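Long-range contacts in fiber protein 2 (Fowl adenovirus 1, PDB 2VTW), which probably forms trimeric spikes at the capsid vertices and uses its C-terminal head domain, the part in this chain, to attach the virus to a host receptor: residues A[110-115]-A[153-158]; A[122-127]-A[166-171]. One frame throughout, in Å; residues are numbered along the deposited sequence.

Contact 1: residues A[110-115]-A[153-158]; sequences ISPPVF and VTPVLA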
ATOM      1  N   ILE A 110       3.641  18.647  -3.253  1.00 16.57           N
ATOM      2  CA  ILE A 110       5.030  18.695  -2.834  1.00 17.16           C
ATOM      3  C   ILE A 110       5.910  19.257  -3.961  1.00 17.75           C
ATOM      4  O   ILE A 110       7.060  19.595  -3.723  1.00 17.63           O
ATOM      5  CB  ILE A 110       5.543  17.320  -2.293  1.00 16.96           C
ATOM      6  CG1 ILE A 110       5.892  16.363  -3.422  1.00 17.42           C
ATOM      7  CG2 ILE A 110       4.507  16.695  -1.311  1.00 15.55           C
ATOM      8  CD1 ILE A 110       6.587  15.083  -2.961  1.00 16.80           C
ATOM      9  N   SER A 111       5.342  19.407  -5.168  1.00 19.02           N
ATOM     10  CA  SER A 111       5.980  20.165  -6.287  1.00 18.57           C
ATOM     11  C   SER A 111       7.292  19.559  -6.722  1.00 18.56           C
ATOM     12  O   SER A 111       8.338  20.199  -6.632  1.00 18.85           O
ATOM     13  CB  SER A 111       6.177  21.651  -5.949  1.00 18.94           C
ATOM     14  OG  SER A 111       4.925  22.286  -5.748  1.00 20.26           O
ATOM     15  N   PRO A 112       7.239  18.316  -7.206  1.00 19.10           N
ATOM     16  CA  PRO A 112       8.449  17.647  -7.698  1.00 20.33           C
ATOM     17  C   PRO A 112       8.974  18.315  -8.984  1.00 21.30           C
ATOM     18  O   PRO A 112       8.258  19.098  -9.582  1.00 21.45           O
ATOM     19  CB  PRO A 112       7.971  16.248  -8.012  1.00 19.48           C
ATOM     20  CG  PRO A 112       6.485  16.394  -8.228  1.00 20.29           C
ATOM     21  CD  PRO A 112       6.039  17.484  -7.334  1.00 18.35           C
ATOM     22  N   PRO A 113      10.223  18.026  -9.382  1.00 22.43           N
ATOM     23  CA  PRO A 113      10.728  18.567 -10.669  1.00 22.75           C
ATOM     24  C   PRO A 113       9.860  18.253 -11.905  1.00 22.72           C
ATOM     25  O   PRO A 113       9.324  17.151 -12.038  1.00 22.38           O
ATOM     26  CB  PRO A 113      12.116  17.938 -10.786  1.00 22.55           C
ATOM     27  CG  PRO A 113      12.537  17.752  -9.362  1.00 23.54           C
ATOM     28  CD  PRO A 113      11.271  17.267  -8.676  1.00 22.08           C
ATOM     29  N   VAL A 114       9.673  19.254 -12.765  1.00 23.04           N
ATOM     30  CA  VAL A 114       8.907  19.073 -13.996  1.00 23.93           C
ATOM     31  C   VAL A 114       9.663  18.123 -14.919  1.00 24.05           C
ATOM     32  O   VAL A 114      10.897  18.176 -15.000  1.00 24.82           O
ATOM     33  CB  VAL A 114       8.624  20.448 -14.727  1.00 24.31           C
ATOM     34  CG1 VAL A 114       9.848  21.283 -14.720  1.00 26.21           C
ATOM     35  CG2 VAL A 114       8.164  20.232 -16.180  1.00 22.77           C
ATOM     36  N   PHE A 115       8.927  17.265 -15.609  1.00 24.75           N
ATOM     37  CA  PHE A 115       9.487  16.485 -16.707  1.00 26.14           C
ATOM     38  C   PHE A 115       9.297  17.301 -18.000  1.00 26.96           C
ATOM     39  O   PHE A 115       8.189  17.408 -18.522  1.00 26.31           O
ATOM     40  CB  PHE A 115       8.813  15.114 -16.796  1.00 25.48           C
ATOM     41  CG  PHE A 115       9.257  14.268 -17.964  1.00 24.58           C
ATOM     42  CD1 PHE A 115      10.565  14.241 -18.365  1.00 24.04           C
ATOM     43  CD2 PHE A 115       8.344  13.480 -18.639  1.00 25.24           C
ATOM     44  CE1 PHE A 115      10.957  13.454 -19.442  1.00 25.28           C
ATOM     45  CE2 PHE A 115       8.744  12.688 -19.722  1.00 25.55           C
ATOM     46  CZ  PHE A 115      10.049  12.680 -20.108  1.00 24.40           C
ATOM     47  N   VAL A 153       3.481  11.286  -8.690  1.00 17.60           N
ATOM     48  CA  VAL A 153       2.672  12.146  -9.566  1.00 17.30           C
ATOM     49  C   VAL A 153       3.520  13.387  -9.909  1.00 17.85           C
ATOM     50  O   VAL A 153       4.075  14.046  -9.028  1.00 17.80           O
ATOM     51  CB  VAL A 153       1.372  12.540  -8.915  1.00 16.49           C
ATOM     52  CG1 VAL A 153       0.662  13.635  -9.724  1.00 14.03           C
ATOM     53  CG2 VAL A 153       0.492  11.318  -8.762  1.00 13.36           C
ATOM     54  N   THR A 154       3.629  13.682 -11.195  1.00 18.62           N
ATOM     55  CA  THR A 154       4.620  14.631 -11.701  1.00 19.21           C
ATOM     56  C   THR A 154       3.997  15.518 -12.780  1.00 19.36           C
ATOM     57  O   THR A 154       3.256  15.021 -13.626  1.00 20.37           O
ATOM     58  CB  THR A 154       5.800  13.868 -12.379  1.00 19.78           C
ATOM     59  OG1 THR A 154       6.314  12.848 -11.495  1.00 20.23           O
ATOM     60  CG2 THR A 154       6.879  14.816 -12.758  1.00 18.09           C
ATOM     61  N   PRO A 155       4.275  16.823 -12.750  1.00 19.44           N
ATOM     62  CA  PRO A 155       3.856  17.698 -13.875  1.00 20.06           C
ATOM     63  C   PRO A 155       4.751  17.513 -15.102  1.00 19.72           C
ATOM     64  O   PRO A 155       5.953  17.636 -14.984  1.00 19.35           O
ATOM     65  CB  PRO A 155       4.019  19.116 -13.319  1.00 19.57           C
ATOM     66  CG  PRO A 155       4.870  18.999 -12.130  1.00 20.09           C
ATOM     67  CD  PRO A 155       4.966  17.560 -11.696  1.00 18.81           C
ATOM     68  N   VAL A 156       4.160  17.220 -16.256  1.00 20.51           N
ATOM     69  CA  VAL A 156       4.946  16.985 -17.480  1.00 20.93           C
ATOM     70  C   VAL A 156       4.750  18.150 -18.478  1.00 21.15           C
ATOM     71  O   VAL A 156       3.630  18.418 -18.892  1.00 19.86           O
ATOM     72  CB  VAL A 156       4.571  15.648 -18.137  1.00 20.91           C
ATOM     73  CG1 VAL A 156       5.488  15.348 -19.317  1.00 20.05           C
ATOM     74  CG2 VAL A 156       4.629  14.505 -17.110  1.00 21.98           C
ATOM     75  N   LEU A 157       5.833  18.848 -18.825  1.00 21.61           N
ATOM     76  CA  LEU A 157       5.731  19.980 -19.747  1.00 22.88           C
ATOM     77  C   LEU A 157       5.786  19.448 -21.184  1.00 23.28           C
ATOM     78  O   LEU A 157       6.839  19.019 -21.664  1.00 23.52           O
ATOM     79  CB  LEU A 157       6.801  21.040 -19.479  1.00 22.57           C
ATOM     80  CG  LEU A 157       6.646  22.392 -20.209  1.00 22.61           C
ATOM     81  CD1 LEU A 157       5.398  23.165 -19.799  1.00 20.87           C
ATOM     82  CD2 LEU A 157       7.896  23.221 -19.994  1.00 23.11           C
ATOM     83  N   ALA A 158       4.615  19.429 -21.818  1.00 24.12           N
ATOM     84  CA  ALA A 158       4.449  19.000 -23.195  1.00 25.04           C
ATOM     85  C   ALA A 158       5.055  20.034 -24.165  1.00 26.27           C
ATOM     86  O   ALA A 158       5.450  21.147 -23.753  1.00 26.89           O
ATOM     87  CB  ALA A 158       2.969  18.809 -23.486  1.00 24.53           C
TER
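F115 makes a parallel beta bridge to V156, adding the short strand 115-116 beside strand 147-157 in the beta sandwich of the fibre head. The loop 110-115 comes alongside this strand and becomes strand at F115. Two backbone hydrogen bonds close the bridge. F115 N donates to P155 O (3.1 Å, 160° at the hydrogen), and L157 N donates to F115 O (2.8 Å). Both carbonyl oxygens also take a CA-H contact. V114 CA lies 3.4 Å from P155 O, and V156 CA makes a like, bent CA-H contact with F115 O. Each oxygen thus takes one N-H bond and one CA-H contact.

Apolar contacts flank the bridge. The P112 ring crosses the P155 ring obliquely, CG against CD at 4.0 Å. Further on, V114 CG2 meets L157 CB at 3.7 Å. Two other carbons rest against carbonyl oxygens. P112 CG sits 3.5 Å from V153 O, which also accepts a hydrogen bond from N108 ND2. T154 turns its methyl CG2 to P113 O, while its hydroxyl OG1 bonds to Q152 NE2.

F115 and V156 pack on one face of the sheet, their side chains side by side. W75 of strand 71-76 meets the F115 ring nearly parallel and also touches V156. CG of F115 is anti to the backbone N (chi1 176°), as is CG1 of V156. That CG1 methyl approaches the ring obliquely and comes within 3.5 Å of F115 CD2.

Contact 2: residues A[122-127]-A[166-171]; sequences PYYASR and LIAFTF
Y123 reaches T170 with the end of its side chain. The phenol oxygen OH lies 3.7 Å from T170 CG2, and the two side chains cross at about a right angle. One face of the Y123 ring is partly covered by its own chain, with A125 N above it toward the rim. Y71 and T73 of strand 71-76 also touch this ring.

Y124 comes next. Its ring presents an edge to A168, with CD2 4.2 Å from the methyl CB. Its hydroxyl bonds to Q152 NE2 and its carbonyl oxygen to T73 OG1. The segment 122-127 is a loop between strands 115-116 and 129-140 of the fibre head. Here it packs over strand 163-173, on the face of the beta sandwich that carries A168 and T170.

S126 carries most of the contact. Its backbone N donates to T170 OG1 at 2.9 Å, with 146° at the hydrogen. T170 OG1 stands beside its own backbone N and anti to the carbonyl carbon (chi1 -59°), and it is also hydrogen-bonded to T73 OG1. The fit is close here, as S126 CB is 3.0 Å from the same T170 OG1. S126 CB also meets A168 CB at 3.9 Å. The S126 hydroxyl is anti to the backbone N (chi1 -170°). There OG lies 3.1 Å from A168 O, with R150 O a weak alternative.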
ATOM      1  N   PRO A 122      14.799  11.678 -22.706  1.00 35.26           N
ATOM      2  CA  PRO A 122      13.575  10.899 -22.546  1.00 33.81           C
ATOM      3  C   PRO A 122      13.425  10.162 -21.197  1.00 31.92           C
ATOM      4  O   PRO A 122      12.343   9.664 -20.919  1.00 30.77           O
ATOM      5  CB  PRO A 122      13.657   9.890 -23.696  1.00 33.96           C
ATOM      6  CG  PRO A 122      15.097   9.674 -23.875  1.00 34.64           C
ATOM      7  CD  PRO A 122      15.804  10.950 -23.499  1.00 35.41           C
ATOM      8  N   TYR A 123      14.493  10.084 -20.397  1.00 30.00           N
ATOM      9  CA  TYR A 123      14.413   9.476 -19.062  1.00 29.51           C
ATOM     10  C   TYR A 123      14.162  10.495 -17.933  1.00 28.25           C
ATOM     11  O   TYR A 123      14.925  11.460 -17.737  1.00 27.77           O
ATOM     12  CB  TYR A 123      15.675   8.674 -18.734  1.00 29.40           C
ATOM     13  CG  TYR A 123      15.724   8.131 -17.322  1.00 29.02           C
ATOM     14  CD1 TYR A 123      14.952   7.035 -16.949  1.00 29.61           C
ATOM     15  CD2 TYR A 123      16.559   8.705 -16.367  1.00 29.05           C
ATOM     16  CE1 TYR A 123      15.017   6.506 -15.642  1.00 29.52           C
ATOM     17  CE2 TYR A 123      16.626   8.197 -15.053  1.00 30.03           C
ATOM     18  CZ  TYR A 123      15.844   7.101 -14.708  1.00 28.77           C
ATOM     19  OH  TYR A 123      15.918   6.615 -13.430  1.00 28.56           O
ATOM     20  N   TYR A 124      13.088  10.244 -17.186  1.00 26.70           N
ATOM     21  CA  TYR A 124      12.826  10.959 -15.949  1.00 25.85           C
ATOM     22  C   TYR A 124      12.882   9.968 -14.760  1.00 24.64           C
ATOM     23  O   TYR A 124      12.203   8.940 -14.786  1.00 25.01           O
ATOM     24  CB  TYR A 124      11.451  11.612 -16.032  1.00 25.27           C
ATOM     25  CG  TYR A 124      11.091  12.412 -14.795  1.00 25.93           C
ATOM     26  CD1 TYR A 124      11.561  13.709 -14.625  1.00 25.93           C
ATOM     27  CD2 TYR A 124      10.278  11.876 -13.801  1.00 24.84           C
ATOM     28  CE1 TYR A 124      11.246  14.443 -13.507  1.00 24.84           C
ATOM     29  CE2 TYR A 124       9.957  12.620 -12.670  1.00 23.49           C
ATOM     30  CZ  TYR A 124      10.451  13.892 -12.537  1.00 23.65           C
ATOM     31  OH  TYR A 124      10.149  14.650 -11.444  1.00 22.55           O
ATOM     32  N   ALA A 125      13.685  10.298 -13.743  1.00 24.09           N
ATOM     33  CA  ALA A 125      13.791   9.522 -12.487  1.00 23.54           C
ATOM     34  C   ALA A 125      12.716   9.952 -11.487  1.00 23.03           C
ATOM     35  O   ALA A 125      12.813  11.029 -10.901  1.00 22.46           O
ATOM     36  CB  ALA A 125      15.169   9.718 -11.855  1.00 22.83           C
ATOM     37  N   SER A 126      11.693   9.115 -11.328  1.00 23.19           N
ATOM     38  CA  SER A 126      10.727   9.221 -10.221  1.00 22.97           C
ATOM     39  C   SER A 126      11.484   9.154  -8.896  1.00 22.61           C
ATOM     40  O   SER A 126      12.201   8.190  -8.644  1.00 22.22           O
ATOM     41  CB  SER A 126       9.725   8.091 -10.336  1.00 22.84           C
ATOM     42  OG  SER A 126       8.637   8.238  -9.458  1.00 24.72           O
ATOM     43  N   ARG A 127      11.354  10.179  -8.055  1.00 22.61           N
ATOM     44  CA  ARG A 127      12.132  10.238  -6.799  1.00 23.04           C
ATOM     45  C   ARG A 127      11.376  10.549  -5.484  1.00 22.55           C
ATOM     46  O   ARG A 127      11.889  10.252  -4.402  1.00 20.99           O
ATOM     47  CB  ARG A 127      13.255  11.245  -6.974  1.00 22.92           C
ATOM     48  CG  ARG A 127      14.386  10.714  -7.856  1.00 25.77           C
ATOM     49  CD  ARG A 127      15.588  11.635  -7.916  1.00 27.51           C
ATOM     50  NE  ARG A 127      16.011  12.028  -6.573  1.00 30.39           N
ATOM     51  CZ  ARG A 127      16.766  11.306  -5.750  1.00 32.98           C
ATOM     52  NH1 ARG A 127      17.253  10.110  -6.104  1.00 34.47           N
ATOM     53  NH2 ARG A 127      17.041  11.804  -4.551  1.00 33.46           N
ATOM     54  N   LEU A 166       0.851  13.488 -14.649  1.00 18.36           N
ATOM     55  CA  LEU A 166       0.930  12.047 -14.889  1.00 17.86           C
ATOM     56  C   LEU A 166       1.593  11.356 -13.681  1.00 17.97           C
ATOM     57  O   LEU A 166       2.180  12.036 -12.841  1.00 17.34           O
ATOM     58  CB  LEU A 166       1.768  11.764 -16.140  1.00 17.64           C
ATOM     59  CG  LEU A 166       1.088  11.911 -17.532  1.00 17.88           C
ATOM     60  CD1 LEU A 166       0.663  13.362 -17.810  1.00 18.74           C
ATOM     61  CD2 LEU A 166       2.038  11.371 -18.607  1.00 17.08           C
ATOM     62  N   ILE A 167       1.523  10.019 -13.639  1.00 17.41           N
ATOM     63  CA  ILE A 167       2.246   9.214 -12.641  1.00 17.05           C
ATOM     64  C   ILE A 167       3.511   8.565 -13.236  1.00 16.85           C
ATOM     65  O   ILE A 167       3.412   7.769 -14.143  1.00 17.07           O
ATOM     66  CB  ILE A 167       1.342   8.078 -12.014  1.00 17.93           C
ATOM     67  CG1 ILE A 167      -0.069   8.592 -11.705  1.00 15.83           C
ATOM     68  CG2 ILE A 167       2.060   7.480 -10.745  1.00 16.43           C
ATOM     69  CD1 ILE A 167      -1.125   7.528 -11.486  1.00 16.46           C
ATOM     70  N   ALA A 168       4.681   8.908 -12.708  1.00 16.67           N
ATOM     71  CA  ALA A 168       5.935   8.257 -13.062  1.00 17.79           C
ATOM     72  C   ALA A 168       6.191   7.076 -12.107  1.00 18.35           C
ATOM     73  O   ALA A 168       6.113   7.238 -10.879  1.00 19.17           O
ATOM     74  CB  ALA A 168       7.095   9.238 -13.006  1.00 17.50           C
ATOM     75  N   PHE A 169       6.446   5.902 -12.688  1.00 18.64           N
ATOM     76  CA  PHE A 169       6.856   4.693 -11.961  1.00 18.84           C
ATOM     77  C   PHE A 169       8.279   4.402 -12.364  1.00 18.91           C
ATOM     78  O   PHE A 169       8.519   4.093 -13.524  1.00 19.48           O
ATOM     79  CB  PHE A 169       6.020   3.490 -12.364  1.00 19.15           C
ATOM     80  CG  PHE A 169       4.598   3.519 -11.890  1.00 19.98           C
ATOM     81  CD1 PHE A 169       4.177   2.689 -10.877  1.00 20.37           C
ATOM     82  CD2 PHE A 169       3.662   4.328 -12.508  1.00 19.22           C
ATOM     83  CE1 PHE A 169       2.869   2.684 -10.454  1.00 20.72           C
ATOM     84  CE2 PHE A 169       2.325   4.336 -12.079  1.00 21.09           C
ATOM     85  CZ  PHE A 169       1.927   3.530 -11.057  1.00 20.74           C
ATOM     86  N   THR A 170       9.233   4.519 -11.447  1.00 19.15           N
ATOM     87  CA  THR A 170      10.614   4.153 -11.758  1.00 19.26           C
ATOM     88  C   THR A 170      10.969   2.846 -11.056  1.00 20.10           C
ATOM     89  O   THR A 170      10.935   2.753  -9.815  1.00 20.34           O
ATOM     90  CB  THR A 170      11.633   5.267 -11.486  1.00 19.83           C
ATOM     91  OG1 THR A 170      11.309   6.441 -12.256  1.00 20.25           O
ATOM     92  CG2 THR A 170      13.041   4.821 -11.867  1.00 18.95           C
ATOM     93  N   PHE A 171      11.288   1.849 -11.877  1.00 19.45           N
ATOM     94  CA  PHE A 171      11.634   0.500 -11.436  1.00 19.68           C
ATOM     95  C   PHE A 171      13.117   0.449 -11.191  1.00 20.41           C
ATOM     96  O   PHE A 171      13.900   0.693 -12.098  1.00 21.29           O
ATOM     97  CB  PHE A 171      11.213  -0.512 -12.492  1.00 18.16           C
ATOM     98  CG  PHE A 171       9.723  -0.567 -12.698  1.00 17.07           C
ATOM     99  CD1 PHE A 171       8.980  -1.606 -12.182  1.00 15.03           C
ATOM    100  CD2 PHE A 171       9.059   0.430 -13.406  1.00 17.83           C
ATOM    101  CE1 PHE A 171       7.599  -1.660 -12.346  1.00 18.13           C
ATOM    102  CE2 PHE A 171       7.669   0.391 -13.581  1.00 15.10           C
ATOM    103  CZ  PHE A 171       6.941  -0.648 -13.067  1.00 18.22           C
TER

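Both contacts are partly buried, but contact 2 lies deeper, about 7 Å from the chain centre against about 15 Å for the centre of contact 1. Their centres are about 10 Å apart. They use neighbouring antiparallel strands, 147-157 and 163-173, which T154 N and L166 O help join. Contact 1 extends the sheet through backbone bonds, with P113 and V114 exposed and F115 and V156 buried. Contact 2 lays a loop on the sheet face and relies on serine and threonine side chains. Y124 bridges the two. Its ring meets the F115 ring at about 45°, its hydroxyl packs on T154 CG2, and it makes a weak hydrogen bond to P113 O.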